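Local coordinates for protein cortical-lytic enzyme (Bacillus cereus, PDB 4S3J) that acts as an N-acetylglucosaminidase that degrades partially broken-down spore cortex peptidoglycan during germination, probably recognising its muramic acid delta-lactam residues, at residues D61-I66 with N81-K86; G300-V305 with Q391-L396. All coordinates share one frame; numbering follows the deposited sequence.

Contact 1 of 2, residues D61-I66 with N81-K86; sequences DSLYRI and NNLSLK
The carbonyl oxygen of L85, 4.0 Å from both CB and CD1 of L63, accepts a 2.9 Å hydrogen bond from a water. The same water takes the N-H of Y64, with its oxygen 3.0 Å from Y64 N, so one solvent molecule bridges the first turn of helix 63-70 to the loop 81-86. This is the LysM fold: two strands, 54-56 and 94-96, pair antiparallel, and helices 63-70 and 74-80 lie between them in sequence. The loop examined here leads from the second helix back toward the second strand.

The direct contact across the segments is carried by L63. Its CG stands anti to the carbonyl carbon (chi1 -73°), and chi2 of 179° extends CD1 toward the loop, where it lies 3.1 Å from S84 O, a tight carbon-to-oxygen approach. The side chains of L63 and L83 cross at about a right angle: CD1 of L63 rests 4.1 Å from CB of L83, while CD2 of L63 meets CD1 of L83. L63 itself is buried, and L95 of strand 94-96 and L74 of helix 74-80 touch it too, which places this residue in the small core between helices, strand and loop. L83 also packs on L95.

Each segment also carries a helix-end motif. N82, with positive phi, is the C-prime residue of a Schellman motif that ends helix 74-80 and turns the chain toward L83. In segment 61-66, S62 is the N-cap of helix 63-70, its OG accepting from R65 N at 3.0 Å with an N-H...O angle of 161°.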
# COMPACT_ATOMS: atom_id res chain seq x y z
N ASP A 61 -1.57 -8.89 -21.41
CA ASP A 61 -1.46 -10.17 -20.71
C ASP A 61 -0.44 -11.10 -21.36
O ASP A 61 -0.23 -11.06 -22.58
CB ASP A 61 -2.81 -10.91 -20.69
CG ASP A 61 -3.65 -10.62 -19.46
OD1 ASP A 61 -3.13 -10.16 -18.42
OD2 ASP A 61 -4.86 -10.87 -19.54
N SER A 62 0.14 -11.95 -20.53
CA SER A 62 0.95 -13.07 -20.96
C SER A 62 0.49 -14.26 -20.15
O SER A 62 -0.16 -14.10 -19.11
CB SER A 62 2.43 -12.79 -20.72
OG SER A 62 2.68 -12.63 -19.32
N LEU A 63 0.81 -15.47 -20.60
CA LEU A 63 0.48 -16.64 -19.82
C LEU A 63 1.21 -16.59 -18.49
O LEU A 63 0.66 -16.96 -17.47
CB LEU A 63 0.80 -17.93 -20.57
CG LEU A 63 -0.12 -18.30 -21.74
CD1 LEU A 63 0.38 -19.60 -22.38
CD2 LEU A 63 -1.58 -18.46 -21.29
N TYR A 64 2.44 -16.11 -18.51
CA TYR A 64 3.19 -15.96 -17.27
C TYR A 64 2.43 -15.06 -16.26
O TYR A 64 2.27 -15.43 -15.09
CB TYR A 64 4.58 -15.38 -17.55
CG TYR A 64 5.34 -15.13 -16.28
CD1 TYR A 64 5.96 -16.16 -15.60
CD2 TYR A 64 5.42 -13.85 -15.75
CE1 TYR A 64 6.65 -15.92 -14.42
CE2 TYR A 64 6.09 -13.60 -14.59
CZ TYR A 64 6.71 -14.64 -13.93
OH TYR A 64 7.38 -14.36 -12.76
N ARG A 65 1.97 -13.90 -16.71
CA ARG A 65 1.25 -12.98 -15.81
C ARG A 65 -0.01 -13.63 -15.26
O ARG A 65 -0.31 -13.54 -14.07
CB ARG A 65 0.89 -11.66 -16.51
CG ARG A 65 0.12 -10.71 -15.59
CD ARG A 65 -0.35 -9.45 -16.32
NE ARG A 65 -1.20 -8.60 -15.48
CZ ARG A 65 -0.74 -7.68 -14.63
NH1 ARG A 65 0.56 -7.50 -14.51
NH2 ARG A 65 -1.59 -6.93 -13.91
N ILE A 66 -0.78 -14.26 -16.14
CA ILE A 66 -2.04 -14.84 -15.71
C ILE A 66 -1.80 -15.96 -14.68
O ILE A 66 -2.57 -16.11 -13.72
CB ILE A 66 -2.82 -15.36 -16.94
CG1 ILE A 66 -3.16 -14.19 -17.87
CG2 ILE A 66 -4.07 -16.14 -16.52
CD1 ILE A 66 -3.53 -14.62 -19.29
N ASN A 81 -4.77 -25.56 -21.72
CA ASN A 81 -5.29 -24.76 -22.82
C ASN A 81 -4.67 -25.09 -24.17
O ASN A 81 -4.93 -24.41 -25.16
CB ASN A 81 -5.07 -23.27 -22.53
CG ASN A 81 -6.02 -22.73 -21.46
OD1 ASN A 81 -7.22 -22.53 -21.72
ND2 ASN A 81 -5.48 -22.47 -20.27
N ASN A 82 -3.83 -26.13 -24.20
CA ASN A 82 -3.12 -26.53 -25.42
C ASN A 82 -2.33 -25.38 -26.01
O ASN A 82 -2.40 -25.12 -27.21
CB ASN A 82 -4.08 -27.09 -26.48
CG ASN A 82 -3.34 -27.80 -27.59
OD1 ASN A 82 -2.20 -28.27 -27.40
ND2 ASN A 82 -3.96 -27.87 -28.76
N LEU A 83 -1.60 -24.66 -25.16
CA LEU A 83 -0.80 -23.51 -25.60
C LEU A 83 0.66 -23.70 -25.23
O LEU A 83 0.96 -24.45 -24.31
CB LEU A 83 -1.32 -22.20 -24.98
CG LEU A 83 -2.76 -21.80 -25.29
CD1 LEU A 83 -3.16 -20.57 -24.47
CD2 LEU A 83 -2.94 -21.54 -26.77
N SER A 84 1.54 -22.99 -25.92
CA SER A 84 2.96 -22.96 -25.56
C SER A 84 3.18 -21.92 -24.47
O SER A 84 2.40 -20.97 -24.35
CB SER A 84 3.83 -22.66 -26.78
OG SER A 84 3.80 -21.28 -27.09
N LEU A 85 4.26 -22.08 -23.70
CA LEU A 85 4.53 -21.22 -22.55
C LEU A 85 4.65 -19.72 -22.88
O LEU A 85 4.35 -18.88 -22.03
CB LEU A 85 5.82 -21.69 -21.84
CG LEU A 85 5.77 -23.11 -21.25
CD1 LEU A 85 7.13 -23.54 -20.70
CD2 LEU A 85 4.71 -23.23 -20.18
N LYS A 86 5.08 -19.40 -24.10
CA LYS A 86 5.20 -18.01 -24.56
C LYS A 86 4.21 -17.68 -25.67
O LYS A 86 4.41 -16.75 -26.44
CB LYS A 86 6.62 -17.70 -25.04
CG LYS A 86 7.68 -17.57 -23.95
CD LYS A 86 8.71 -16.51 -24.36
CE LYS A 86 9.66 -16.12 -23.24
NZ LYS A 86 10.65 -15.10 -23.70
O HOH W 1 4.18 -16.19 -21.00

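Contact 2 of 2, residues G300-V305 with Q391-L396; sequences GPVKEV and QSKFNL
This is a buried, apolar helix-to-helix contact on the outer layer of the catalytic barrel, between helices 299-312 and 387-400. The local axes approach to 11.3 Å and run nearly parallel, their N-to-C directions differing by 23°. L396 does most of the touching, its two methyls divided between neighbouring residues: CD2 meets CG1 of V302 at 3.9 Å, and CD1 lies alongside the start of the K303 chain, 3.9 Å from CB. With CG of K303 anti to the backbone N (chi1 175°) and the rest extended, the aliphatic part passes that methyl while the ammonium end runs off away from helix 387-400. One turn earlier, K393 bends at chi2 and chi4, which brings its CE to 4.1 Å from CG2 of V302, the two side chains crossing at about a right angle. The bend also directs NZ to hydrogen bonds with S297 O and Q322 OE1, giving the buried amine polar partners. I299 extends the apolar patch over K393 and L396. Both helices flank strand 318-330, one preceding it and the other following it in the chain, an arrangement characteristic of adjacent outer helices in the TIM barrel of glycosyl hydrolase family 18.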
# COMPACT_ATOMS: atom_id res chain seq x y z
N GLY A 300 9.42 -1.03 -11.68
CA GLY A 300 10.84 -1.34 -11.85
C GLY A 300 11.67 -0.91 -10.65
O GLY A 300 12.37 -1.72 -10.04
N PRO A 301 11.60 0.39 -10.31
CA PRO A 301 12.33 0.84 -9.12
C PRO A 301 11.87 0.15 -7.84
O PRO A 301 12.70 -0.12 -6.97
CB PRO A 301 12.05 2.33 -9.09
CG PRO A 301 11.86 2.69 -10.51
CD PRO A 301 11.13 1.53 -11.11
N VAL A 302 10.59 -0.16 -7.71
CA VAL A 302 10.13 -0.85 -6.51
C VAL A 302 10.80 -2.23 -6.42
O VAL A 302 11.29 -2.61 -5.36
CB VAL A 302 8.60 -0.97 -6.48
CG1 VAL A 302 8.14 -1.92 -5.38
CG2 VAL A 302 7.97 0.41 -6.30
N LYS A 303 10.84 -2.95 -7.53
CA LYS A 303 11.51 -4.26 -7.58
C LYS A 303 12.99 -4.11 -7.18
O LYS A 303 13.51 -4.94 -6.44
CB LYS A 303 11.38 -4.89 -8.98
CG LYS A 303 12.16 -6.20 -9.14
CD LYS A 303 11.83 -6.89 -10.44
CE LYS A 303 12.63 -8.18 -10.57
NZ LYS A 303 12.26 -8.88 -11.82
N GLU A 304 13.66 -3.06 -7.66
CA GLU A 304 15.07 -2.82 -7.30
C GLU A 304 15.26 -2.69 -5.80
O GLU A 304 16.22 -3.21 -5.22
CB GLU A 304 15.61 -1.58 -8.00
CG GLU A 304 15.77 -1.71 -9.51
CD GLU A 304 16.41 -0.48 -10.13
OE1 GLU A 304 17.22 0.19 -9.45
OE2 GLU A 304 16.11 -0.18 -11.30
N VAL A 305 14.34 -1.96 -5.17
CA VAL A 305 14.39 -1.77 -3.72
C VAL A 305 14.14 -3.10 -3.00
O VAL A 305 14.84 -3.42 -2.04
CB VAL A 305 13.36 -0.70 -3.23
CG1 VAL A 305 13.30 -0.68 -1.70
CG2 VAL A 305 13.72 0.67 -3.74
N GLN A 391 -2.63 -5.39 -9.05
CA GLN A 391 -2.38 -6.79 -9.39
C GLN A 391 -0.92 -7.02 -9.77
O GLN A 391 -0.32 -8.02 -9.37
CB GLN A 391 -3.33 -7.26 -10.50
CG GLN A 391 -3.24 -8.76 -10.80
CD GLN A 391 -3.60 -9.63 -9.62
OE1 GLN A 391 -4.74 -9.64 -9.16
NE2 GLN A 391 -2.61 -10.35 -9.09
N SER A 392 -0.31 -6.09 -10.52
CA SER A 392 1.11 -6.20 -10.83
C SER A 392 1.96 -6.20 -9.57
O SER A 392 2.94 -6.94 -9.49
CB SER A 392 1.55 -5.08 -11.74
OG SER A 392 0.87 -5.20 -12.99
N LYS A 393 1.60 -5.37 -8.61
CA LYS A 393 2.32 -5.31 -7.34
C LYS A 393 2.16 -6.59 -6.52
O LYS A 393 3.14 -7.09 -5.95
CB LYS A 393 1.86 -4.10 -6.54
CG LYS A 393 2.35 -2.76 -7.10
CD LYS A 393 3.84 -2.59 -6.87
CE LYS A 393 4.39 -1.30 -7.47
NZ LYS A 393 3.82 -0.05 -6.89
N PHE A 394 0.95 -7.15 -6.49
CA PHE A 394 0.72 -8.43 -5.81
C PHE A 394 1.59 -9.52 -6.45
O PHE A 394 2.18 -10.34 -5.74
CB PHE A 394 -0.75 -8.84 -5.88
CG PHE A 394 -1.70 -8.01 -5.02
CD1 PHE A 394 -1.25 -7.16 -4.00
CD2 PHE A 394 -3.07 -8.06 -5.28
CE1 PHE A 394 -2.15 -6.44 -3.23
CE2 PHE A 394 -3.96 -7.34 -4.52
CZ PHE A 394 -3.50 -6.51 -3.49
N ASN A 395 1.66 -9.56 -7.79
CA ASN A 395 2.47 -10.57 -8.48
C ASN A 395 3.97 -10.37 -8.18
O ASN A 395 4.72 -11.34 -8.05
CB ASN A 395 2.22 -10.52 -9.98
CG ASN A 395 0.83 -11.04 -10.35
OD1 ASN A 395 0.09 -11.56 -9.50
ND2 ASN A 395 0.47 -10.88 -11.61
N LEU A 396 4.40 -9.12 -8.06
CA LEU A 396 5.79 -8.84 -7.66
C LEU A 396 6.09 -9.41 -6.27
O LEU A 396 7.16 -9.99 -6.04
CB LEU A 396 6.05 -7.34 -7.70
CG LEU A 396 7.42 -6.87 -7.20
CD1 LEU A 396 8.53 -7.45 -8.08
CD2 LEU A 396 7.49 -5.36 -7.18

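Overall arrangement
From the N terminus, the chain first passes through one LysM domain and then reaches contact 1, which closes a short loop of 14 residues, 11 of them helical, inside the second. It closes before contact 2 opens, so the two stand in series. Contact 2 spans 85 residues, rich in strand, and joins two outer helices late in the barrel. Although their centres lie 20 Å apart, the segments of the two contacts meet between the LysM domain and the barrel: R65 of helix 63-70 reaches helix 387-400, its NH1 lying 2.8 Å from S392 OG, a probable hydrogen bond. Helix 387-400 therefore meets both helix 299-312 and the LysM domain.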